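Local atomic coordinates of vibralactone Cyclase (Boreostereum vibrans, PDB entry 6KD0), a protein that probably acts as an alpha/beta-hydrolase-fold cyclase, closing the fused bicyclic beta-lactone ring of vibralactone. Residues 232-240 with 310-318. Residues are numbered along the deposited sequence; the frame is centred on the assembly and turned at random.
Sequences RDAPLLSKK and PHAFHMLFR
Leu236 pushes its forked end into the turn that carries His311. Its CD1 sits 3.4 Å from the backbone O of His311 and 3.7 Å from Pro310 CG, and it also meets the Phe317 ring at its edge, 3.9 Å from CE2. The other branch, CD2, meets Leu316 CD2 tip to tip at 3.6 Å. With CG anti to the carbonyl carbon (chi1 -56°), the fork reaches both the turn and the short helix behind it. Cutting Leu236 back to an alanine removes both branches, which is likely to open a gap beside Pro310, Leu316 and Phe317 and leave those side chains less firmly packed.

Next along, Leu237 sets CD2 over one face of the His311 imidazole, a CH-pi contact 3.8 Å from the ring centroid and 12° off its normal. Both ring nitrogens bond elsewhere, ND1 to Asp281 and NE2 to Ser177, consistent with a Ser-His-Asp triad whose serine lies on the nucleophile elbow. No direct hydrogen bond joins the segments; instead a water donates to Pro235 O (2.7 Å) and accepts from His311 N (2.9 Å).

Both backbones are shaped by type II turns, Ala234 to Leu237 and Pro310 to Phe313. Trp22 of helix 18-24 packs on Pro235 and Leu236, while helix 321-338 lies against Phe313 and His314; the 310-318 segment itself follows strand 301-307, an outermost strand of the sheet, in the chain.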
ATOM      1  N   ARG A 232     -17.464   3.907 -12.010  1.00 22.45           N
ATOM      2  CA  ARG A 232     -18.177   4.247 -10.789  1.00 23.68           C
ATOM      3  C   ARG A 232     -18.884   3.053 -10.167  1.00 24.99           C
ATOM      4  O   ARG A 232     -19.185   3.090  -8.972  1.00 26.98           O
ATOM      5  CB  ARG A 232     -19.186   5.360 -11.060  1.00 24.80           C
ATOM      6  CG  ARG A 232     -20.307   4.959 -11.998  1.00 31.20           C
ATOM      7  CD  ARG A 232     -21.094   6.192 -12.410  1.00 37.78           C
ATOM      8  NE  ARG A 232     -22.190   5.850 -13.310  1.00 46.07           N
ATOM      9  CZ  ARG A 232     -22.057   5.673 -14.621  1.00 46.63           C
ATOM     10  NH1 ARG A 232     -20.869   5.804 -15.197  1.00 43.75           N
ATOM     11  NH2 ARG A 232     -23.115   5.361 -15.357  1.00 51.55           N
ATOM     12  N   ASP A 233     -19.160   1.992 -10.934  1.00 25.08           N
ATOM     13  CA  ASP A 233     -19.805   0.803 -10.380  1.00 23.22           C
ATOM     14  C   ASP A 233     -18.910  -0.431 -10.470  1.00 26.27           C
ATOM     15  O   ASP A 233     -19.410  -1.554 -10.563  1.00 25.91           O
ATOM     16  CB  ASP A 233     -21.142   0.532 -11.067  1.00 26.55           C
ATOM     17  CG  ASP A 233     -22.138   1.663 -10.876  1.00 37.71           C
ATOM     18  OD1 ASP A 233     -22.311   2.103  -9.726  1.00 39.05           O
ATOM     19  OD2 ASP A 233     -22.748   2.102 -11.883  1.00 44.00           O
ATOM     20  N   ALA A 234     -17.592  -0.246 -10.408  1.00 21.52           N
ATOM     21  CA  ALA A 234     -16.685  -1.365 -10.614  1.00 24.24           C
ATOM     22  C   ALA A 234     -16.789  -2.354  -9.453  1.00 26.33           C
ATOM     23  O   ALA A 234     -17.109  -1.971  -8.325  1.00 23.30           O
ATOM     24  CB  ALA A 234     -15.246  -0.883 -10.753  1.00 23.04           C
ATOM     25  N   PRO A 235     -16.526  -3.635  -9.706  1.00 28.32           N
ATOM     26  CA  PRO A 235     -16.455  -4.597  -8.606  1.00 23.78           C
ATOM     27  C   PRO A 235     -15.500  -4.123  -7.518  1.00 26.36           C
ATOM     28  O   PRO A 235     -14.458  -3.519  -7.794  1.00 26.97           O
ATOM     29  CB  PRO A 235     -15.936  -5.868  -9.287  1.00 26.25           C
ATOM     30  CG  PRO A 235     -16.314  -5.717 -10.720  1.00 25.20           C
ATOM     31  CD  PRO A 235     -16.185  -4.253 -10.999  1.00 26.79           C
ATOM     32  N   LEU A 236     -15.884  -4.394  -6.268  1.00 26.94           N
ATOM     33  CA  LEU A 236     -15.058  -4.273  -5.067  1.00 25.48           C
ATOM     34  C   LEU A 236     -14.792  -2.827  -4.649  1.00 25.86           C
ATOM     35  O   LEU A 236     -14.384  -2.599  -3.517  1.00 27.30           O
ATOM     36  CB  LEU A 236     -13.709  -5.012  -5.226  1.00 24.44           C
ATOM     37  CG  LEU A 236     -13.734  -6.499  -5.594  1.00 27.28           C
ATOM     38  CD1 LEU A 236     -12.319  -7.035  -5.641  1.00 25.71           C
ATOM     39  CD2 LEU A 236     -14.582  -7.310  -4.608  1.00 24.77           C
ATOM     40  N   LEU A 237     -15.001  -1.844  -5.528  1.00 22.84           N
ATOM     41  CA  LEU A 237     -14.865  -0.447  -5.122  1.00 24.34           C
ATOM     42  C   LEU A 237     -15.647   0.459  -6.062  1.00 24.89           C
ATOM     43  O   LEU A 237     -15.276   0.621  -7.228  1.00 25.18           O
ATOM     44  CB  LEU A 237     -13.395  -0.011  -5.084  1.00 22.20           C
ATOM     45  CG  LEU A 237     -13.192   1.444  -4.638  1.00 25.02           C
ATOM     46  CD1 LEU A 237     -13.654   1.645  -3.182  1.00 17.87           C
ATOM     47  CD2 LEU A 237     -11.719   1.875  -4.806  1.00 24.49           C
ATOM     48  N   SER A 238     -16.721   1.052  -5.562  1.00 23.31           N
ATOM     49  CA  SER A 238     -17.536   1.979  -6.326  1.00 24.91           C
ATOM     50  C   SER A 238     -17.119   3.408  -5.994  1.00 22.67           C
ATOM     51  O   SER A 238     -16.447   3.655  -4.991  1.00 19.02           O
ATOM     52  CB  SER A 238     -19.015   1.752  -6.014  1.00 22.11           C
ATOM     53  OG  SER A 238     -19.293   2.071  -4.658  1.00 22.45           O
ATOM     54  N   LYS A 239     -17.479   4.337  -6.886  1.00 22.22           N
ATOM     55  CA  LYS A 239     -17.341   5.766  -6.602  1.00 21.88           C
ATOM     56  C   LYS A 239     -18.028   6.144  -5.296  1.00 21.23           C
ATOM     57  O   LYS A 239     -17.491   6.908  -4.480  1.00 20.22           O
ATOM     58  CB  LYS A 239     -17.925   6.576  -7.764  1.00 26.89           C
ATOM     59  CG  LYS A 239     -18.097   8.059  -7.469  1.00 30.37           C
ATOM     60  CD  LYS A 239     -18.539   8.807  -8.729  1.00 29.06           C
ATOM     61  CE  LYS A 239     -18.401  10.308  -8.558  1.00 38.01           C
ATOM     62  NZ  LYS A 239     -19.633  10.931  -8.011  1.00 44.84           N
ATOM     63  N   LYS A 240     -19.241   5.641  -5.096  1.00 23.55           N
ATOM     64  CA  LYS A 240     -19.944   5.893  -3.848  1.00 22.32           C
ATOM     65  C   LYS A 240     -19.094   5.504  -2.639  1.00 22.62           C
ATOM     66  O   LYS A 240     -19.049   6.238  -1.644  1.00 20.48           O
ATOM     67  CB  LYS A 240     -21.269   5.124  -3.859  1.00 22.27           C
ATOM     68  CG  LYS A 240     -22.123   5.304  -2.619  1.00 26.21           C
ATOM     69  CD  LYS A 240     -23.431   4.535  -2.762  1.00 26.85           C
ATOM     70  CE  LYS A 240     -24.311   4.736  -1.535  1.00 19.85           C
ATOM     71  NZ  LYS A 240     -25.630   4.050  -1.655  1.00 24.49           N
ATOM     72  N   PRO A 310     -10.419  -5.521 -10.840  1.00 20.46           N
ATOM     73  CA  PRO A 310     -10.778  -4.448  -9.913  1.00 19.22           C
ATOM     74  C   PRO A 310      -9.736  -4.217  -8.817  1.00 22.25           C
ATOM     75  O   PRO A 310      -8.780  -4.971  -8.621  1.00 19.53           O
ATOM     76  CB  PRO A 310     -12.088  -4.958  -9.318  1.00 21.46           C
ATOM     77  CG  PRO A 310     -11.886  -6.429  -9.263  1.00 21.37           C
ATOM     78  CD  PRO A 310     -11.165  -6.760 -10.547  1.00 19.45           C
ATOM     79  N   HIS A 311      -9.972  -3.135  -8.088  1.00 21.50           N
ATOM     80  CA  HIS A 311      -9.219  -2.749  -6.898  1.00 22.10           C
ATOM     81  C   HIS A 311      -9.088  -3.903  -5.912  1.00 24.22           C
ATOM     82  O   HIS A 311     -10.091  -4.447  -5.436  1.00 21.10           O
ATOM     83  CB  HIS A 311      -9.948  -1.574  -6.252  1.00 19.78           C
ATOM     84  CG  HIS A 311      -9.155  -0.831  -5.221  1.00 19.60           C
ATOM     85  ND1 HIS A 311      -8.368   0.255  -5.533  1.00 20.92           N
ATOM     86  CD2 HIS A 311      -9.095  -0.970  -3.878  1.00 21.19           C
ATOM     87  CE1 HIS A 311      -7.843   0.748  -4.425  1.00 19.07           C
ATOM     88  NE2 HIS A 311      -8.267   0.020  -3.407  1.00 18.07           N
ATOM     89  N   ALA A 312      -7.847  -4.282  -5.616  1.00 20.52           N
ATOM     90  CA  ALA A 312      -7.535  -5.290  -4.604  1.00 24.70           C
ATOM     91  C   ALA A 312      -8.042  -6.677  -4.963  1.00 24.04           C
ATOM     92  O   ALA A 312      -8.313  -7.480  -4.059  1.00 22.62           O
ATOM     93  CB  ALA A 312      -8.097  -4.911  -3.232  1.00 24.79           C
ATOM     94  N   PHE A 313      -8.200  -6.967  -6.262  1.00 20.42           N
ATOM     95  CA  PHE A 313      -8.664  -8.291  -6.668  1.00 20.43           C
ATOM     96  C   PHE A 313      -7.709  -9.384  -6.211  1.00 21.19           C
ATOM     97  O   PHE A 313      -8.136 -10.523  -6.007  1.00 20.94           O
ATOM     98  CB  PHE A 313      -8.835  -8.361  -8.181  1.00 20.49           C
ATOM     99  CG  PHE A 313      -7.560  -8.697  -8.900  1.00 21.41           C
ATOM    100  CD1 PHE A 313      -6.613  -7.715  -9.149  1.00 22.82           C
ATOM    101  CD2 PHE A 313      -7.298 -10.000  -9.299  1.00 23.09           C
ATOM    102  CE1 PHE A 313      -5.424  -8.031  -9.802  1.00 22.98           C
ATOM    103  CE2 PHE A 313      -6.115 -10.316  -9.940  1.00 24.33           C
ATOM    104  CZ  PHE A 313      -5.179  -9.332 -10.190  1.00 23.09           C
ATOM    105  N   HIS A 314      -6.412  -9.068  -6.050  1.00 20.78           N
ATOM    106  CA  HIS A 314      -5.463 -10.096  -5.640  1.00 19.58           C
ATOM    107  C   HIS A 314      -5.569 -10.448  -4.164  1.00 18.51           C
ATOM    108  O   HIS A 314      -5.091 -11.510  -3.769  1.00 20.81           O
ATOM    109  CB  HIS A 314      -4.026  -9.690  -6.012  1.00 22.54           C
ATOM    110  CG  HIS A 314      -3.331  -8.814  -5.015  1.00 21.55           C
ATOM    111  ND1 HIS A 314      -3.687  -7.500  -4.796  1.00 23.56           N
ATOM    112  CD2 HIS A 314      -2.258  -9.048  -4.224  1.00 21.69           C
ATOM    113  CE1 HIS A 314      -2.882  -6.974  -3.893  1.00 21.89           C
ATOM    114  NE2 HIS A 314      -2.006  -7.892  -3.528  1.00 18.50           N
ATOM    115  N   MET A 315      -6.191  -9.602  -3.342  1.00 20.88           N
ATOM    116  CA  MET A 315      -6.406  -9.916  -1.933  1.00 20.19           C
ATOM    117  C   MET A 315      -7.668 -10.724  -1.720  1.00 20.20           C
ATOM    118  O   MET A 315      -7.760 -11.497  -0.758  1.00 22.03           O
ATOM    119  CB  MET A 315      -6.509  -8.637  -1.100  1.00 17.39           C
ATOM    120  CG  MET A 315      -5.259  -7.772  -1.124  1.00 22.60           C
ATOM    121  SD  MET A 315      -3.809  -8.575  -0.417  1.00 22.16           S
ATOM    122  CE  MET A 315      -4.279  -8.615   1.315  1.00 28.04           C
ATOM    123  N   LEU A 316      -8.639 -10.557  -2.596  1.00 20.33           N
ATOM    124  CA  LEU A 316      -9.887 -11.287  -2.482  1.00 20.34           C
ATOM    125  C   LEU A 316      -9.922 -12.547  -3.332  1.00 21.45           C
ATOM    126  O   LEU A 316     -10.729 -13.437  -3.050  1.00 21.72           O
ATOM    127  CB  LEU A 316     -11.055 -10.378  -2.861  1.00 22.24           C
ATOM    128  CG  LEU A 316     -11.581  -9.555  -1.681  1.00 26.49           C
ATOM    129  CD1 LEU A 316     -10.639  -8.373  -1.321  1.00 25.28           C
ATOM    130  CD2 LEU A 316     -12.980  -9.079  -1.951  1.00 29.15           C
ATOM    131  N   PHE A 317      -9.068 -12.655  -4.350  1.00 20.84           N
ATOM    132  CA  PHE A 317      -9.106 -13.794  -5.262  1.00 20.18           C
ATOM    133  C   PHE A 317      -7.700 -14.319  -5.514  1.00 21.07           C
ATOM    134  O   PHE A 317      -7.318 -14.583  -6.649  1.00 23.23           O
ATOM    135  CB  PHE A 317      -9.783 -13.396  -6.571  1.00 22.45           C
ATOM    136  CG  PHE A 317     -11.154 -12.814  -6.385  1.00 20.24           C
ATOM    137  CD1 PHE A 317     -12.238 -13.638  -6.158  1.00 24.57           C
ATOM    138  CD2 PHE A 317     -11.356 -11.441  -6.412  1.00 23.63           C
ATOM    139  CE1 PHE A 317     -13.511 -13.115  -5.972  1.00 25.56           C
ATOM    140  CE2 PHE A 317     -12.631 -10.902  -6.230  1.00 20.84           C
ATOM    141  CZ  PHE A 317     -13.710 -11.742  -6.006  1.00 24.79           C
ATOM    142  N   ARG A 318      -6.906 -14.485  -4.452  1.00 19.64           N
ATOM    143  CA  ARG A 318      -5.502 -14.848  -4.631  1.00 20.06           C
ATOM    144  C   ARG A 318      -5.328 -16.166  -5.381  1.00 22.39           C
ATOM    145  O   ARG A 318      -4.282 -16.381  -6.002  1.00 24.71           O
ATOM    146  CB  ARG A 318      -4.789 -14.920  -3.274  1.00 20.34           C
ATOM    147  CG  ARG A 318      -3.260 -15.119  -3.379  1.00 20.52           C
ATOM    148  CD  ARG A 318      -2.604 -13.933  -4.103  1.00 23.43           C
ATOM    149  NE  ARG A 318      -2.669 -12.764  -3.221  1.00 21.27           N
ATOM    150  CZ  ARG A 318      -1.754 -12.475  -2.300  1.00 22.09           C
ATOM    151  NH1 ARG A 318      -0.668 -13.238  -2.174  1.00 19.63           N
ATOM    152  NH2 ARG A 318      -1.914 -11.420  -1.501  1.00 20.24           N
TER
HETATM  153  O   HOH W   1     -12.492  -1.687  -8.353  1.00 19.82           O